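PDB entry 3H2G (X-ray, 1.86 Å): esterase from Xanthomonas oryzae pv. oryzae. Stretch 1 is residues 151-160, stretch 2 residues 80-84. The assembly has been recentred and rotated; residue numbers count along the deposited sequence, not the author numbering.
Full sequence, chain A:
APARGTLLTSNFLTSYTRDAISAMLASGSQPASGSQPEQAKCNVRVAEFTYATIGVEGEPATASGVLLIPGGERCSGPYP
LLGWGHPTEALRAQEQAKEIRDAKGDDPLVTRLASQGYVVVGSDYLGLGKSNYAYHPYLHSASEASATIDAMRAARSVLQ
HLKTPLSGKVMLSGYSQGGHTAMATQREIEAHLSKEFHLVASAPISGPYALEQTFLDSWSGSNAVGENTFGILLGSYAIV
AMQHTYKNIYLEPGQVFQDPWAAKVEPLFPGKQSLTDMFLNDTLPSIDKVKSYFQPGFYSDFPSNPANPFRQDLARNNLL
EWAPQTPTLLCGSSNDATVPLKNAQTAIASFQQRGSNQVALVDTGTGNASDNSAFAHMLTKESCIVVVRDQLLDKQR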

# COMPACT_ATOMS: atom_id res chain seq x y z
N ALA A 151 3.68 2.40 13.33
CA ALA A 151 2.56 3.34 13.28
C ALA A 151 1.47 2.78 14.20
O ALA A 151 0.81 3.52 14.92
CB ALA A 151 2.02 3.46 11.86
N MET A 152 1.30 1.46 14.17
CA MET A 152 0.30 0.81 15.00
C MET A 152 0.70 0.91 16.47
O MET A 152 -0.15 1.06 17.35
CB MET A 152 0.15 -0.66 14.59
CG MET A 152 -0.36 -0.84 13.17
SD MET A 152 -0.66 -2.57 12.75
CE MET A 152 -2.26 -2.76 13.38
N ARG A 153 2.00 0.82 16.75
CA ARG A 153 2.48 0.93 18.12
C ARG A 153 2.19 2.33 18.66
O ARG A 153 1.68 2.48 19.77
CB ARG A 153 3.99 0.65 18.17
CG ARG A 153 4.33 -0.82 17.97
CD ARG A 153 5.83 -1.03 17.82
NE ARG A 153 6.17 -2.45 17.93
CZ ARG A 153 7.34 -2.97 17.56
NH1 ARG A 153 8.28 -2.19 17.04
NH2 ARG A 153 7.57 -4.26 17.72
N ALA A 154 2.50 3.35 17.86
CA ALA A 154 2.27 4.73 18.26
C ALA A 154 0.78 5.04 18.38
O ALA A 154 0.35 5.72 19.31
CB ALA A 154 2.93 5.68 17.27
N ALA A 155 -0.01 4.53 17.44
CA ALA A 155 -1.46 4.74 17.48
C ALA A 155 -2.04 4.16 18.76
O ALA A 155 -2.95 4.73 19.36
CB ALA A 155 -2.12 4.10 16.26
N ARG A 156 -1.53 3.00 19.19
CA ARG A 156 -2.01 2.37 20.41
C ARG A 156 -1.79 3.28 21.62
O ARG A 156 -2.56 3.25 22.58
CB ARG A 156 -1.34 1.01 20.62
CG ARG A 156 -2.02 -0.11 19.85
CD ARG A 156 -1.31 -1.45 20.02
NE ARG A 156 -2.16 -2.57 19.63
CZ ARG A 156 -1.75 -3.84 19.60
NH1 ARG A 156 -0.50 -4.14 19.93
NH2 ARG A 156 -2.59 -4.80 19.25
N SER A 157 -0.73 4.08 21.57
CA SER A 157 -0.44 4.99 22.66
C SER A 157 -1.49 6.11 22.65
O SER A 157 -1.97 6.53 23.71
CB SER A 157 0.97 5.58 22.52
OG SER A 157 1.94 4.57 22.66
N VAL A 158 -1.85 6.57 21.46
CA VAL A 158 -2.86 7.61 21.34
C VAL A 158 -4.18 7.04 21.86
O VAL A 158 -4.89 7.68 22.63
CB VAL A 158 -3.06 8.06 19.87
CG1 VAL A 158 -4.21 9.05 19.77
CG2 VAL A 158 -1.78 8.68 19.34
N LEU A 159 -4.49 5.81 21.45
CA LEU A 159 -5.72 5.15 21.86
C LEU A 159 -5.76 4.89 23.37
O LEU A 159 -6.82 5.02 23.99
CB LEU A 159 -5.88 3.84 21.08
CG LEU A 159 -6.05 4.06 19.57
CD1 LEU A 159 -5.71 2.78 18.82
CD2 LEU A 159 -7.47 4.52 19.28
N GLN A 160 -4.62 4.54 23.95
CA GLN A 160 -4.55 4.29 25.39
C GLN A 160 -4.88 5.56 26.17
O GLN A 160 -5.64 5.52 27.14
CB GLN A 160 -3.14 3.82 25.79
CG GLN A 160 -2.79 2.41 25.34
CD GLN A 160 -1.36 2.02 25.70
OE1 GLN A 160 -0.97 2.07 26.86
NE2 GLN A 160 -0.58 1.63 24.69
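Stretch 2 (80-84) PLLGW

The packing of a helix on a β-strand can rest on shape, without any hydrogen bond between the two, and residues 80-84 of this esterase, lying against helix 151-160, make a compact example. Stretch 2 is extended throughout, its phi/psi values running from -78°/157° at Pro80 to -121°/139° at Trp84, and it belongs to a strand that continues beyond both ends. It runs roughly against the helix: the N-to-C directions differ by 141°, and the two axes approach to 9.8 Å. The backbones come nearest where Met152 CA lies 6.7 Å from Gly83 CA.

Strand alternation decides which residues face the helix. The CA-to-CB bond of Leu81 points toward it and that of Leu82 away, while Gly83, again on the helix side, offers bare backbone.

Apolar contact centres on Leu81, which adopts the t, p rotamer and turns its two methyl groups to different residues of the helix. Its CD2 meets Met152 CE at 3.8 Å, and its CD1 lies 4.3 Å from Leu159 CD1, a looser contact almost two turns further along.

A second kind of contact sets side chain against backbone. Met152, with chi angles m, t, p, brings its CE to 3.8 Å from Gly83 N. The absence of a side chain at Gly83 makes room for this thioether: an ideal CB there would fall 2.9 Å from Met152 SD, a clash.

A third kind of contact joins a polar group to an apolar one. Arg156 sets out sideways, but its extended chain carries NE to 3.7 Å from Leu81 CD2, the methyl lying oblique to the guanidinium; Arg156 NH1 is hydrogen-bonded elsewhere in the structure. No hydrogen bond links the two stretches, which bury 243 Å² in all, both sides summed.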

# COMPACT_ATOMS: atom_id res chain seq x y z
N PRO A 80 -11.79 -3.56 16.72
CA PRO A 80 -10.60 -4.26 16.21
C PRO A 80 -9.68 -3.17 15.67
O PRO A 80 -10.14 -2.07 15.34
CB PRO A 80 -11.17 -5.14 15.10
CG PRO A 80 -12.29 -4.29 14.56
CD PRO A 80 -12.95 -3.78 15.83
N LEU A 81 -8.38 -3.45 15.60
CA LEU A 81 -7.41 -2.49 15.09
C LEU A 81 -6.95 -2.93 13.71
O LEU A 81 -6.34 -3.99 13.56
CB LEU A 81 -6.20 -2.40 16.02
CG LEU A 81 -5.08 -1.45 15.59
CD1 LEU A 81 -5.60 -0.03 15.53
CD2 LEU A 81 -3.91 -1.55 16.56
N LEU A 82 -7.25 -2.12 12.69
CA LEU A 82 -6.88 -2.44 11.32
C LEU A 82 -5.74 -1.58 10.81
O LEU A 82 -5.87 -0.36 10.71
CB LEU A 82 -8.09 -2.27 10.40
CG LEU A 82 -7.86 -2.48 8.89
CD1 LEU A 82 -7.48 -3.92 8.63
CD2 LEU A 82 -9.13 -2.12 8.13
N GLY A 83 -4.61 -2.22 10.49
CA GLY A 83 -3.46 -1.49 9.96
C GLY A 83 -3.67 -1.40 8.46
O GLY A 83 -4.01 -2.40 7.81
N TRP A 84 -3.46 -0.21 7.90
CA TRP A 84 -3.68 0.02 6.48
C TRP A 84 -2.46 0.49 5.69
O TRP A 84 -1.69 1.33 6.15
CB TRP A 84 -4.82 1.04 6.31
CG TRP A 84 -5.05 1.49 4.89
CD1 TRP A 84 -4.55 2.62 4.29
CD2 TRP A 84 -5.81 0.80 3.90
NE1 TRP A 84 -4.97 2.67 2.98
CE2 TRP A 84 -5.74 1.57 2.71
CE3 TRP A 84 -6.55 -0.39 3.89
CZ2 TRP A 84 -6.38 1.18 1.53
CZ3 TRP A 84 -7.18 -0.77 2.71
CH2 TRP A 84 -7.09 0.01 1.55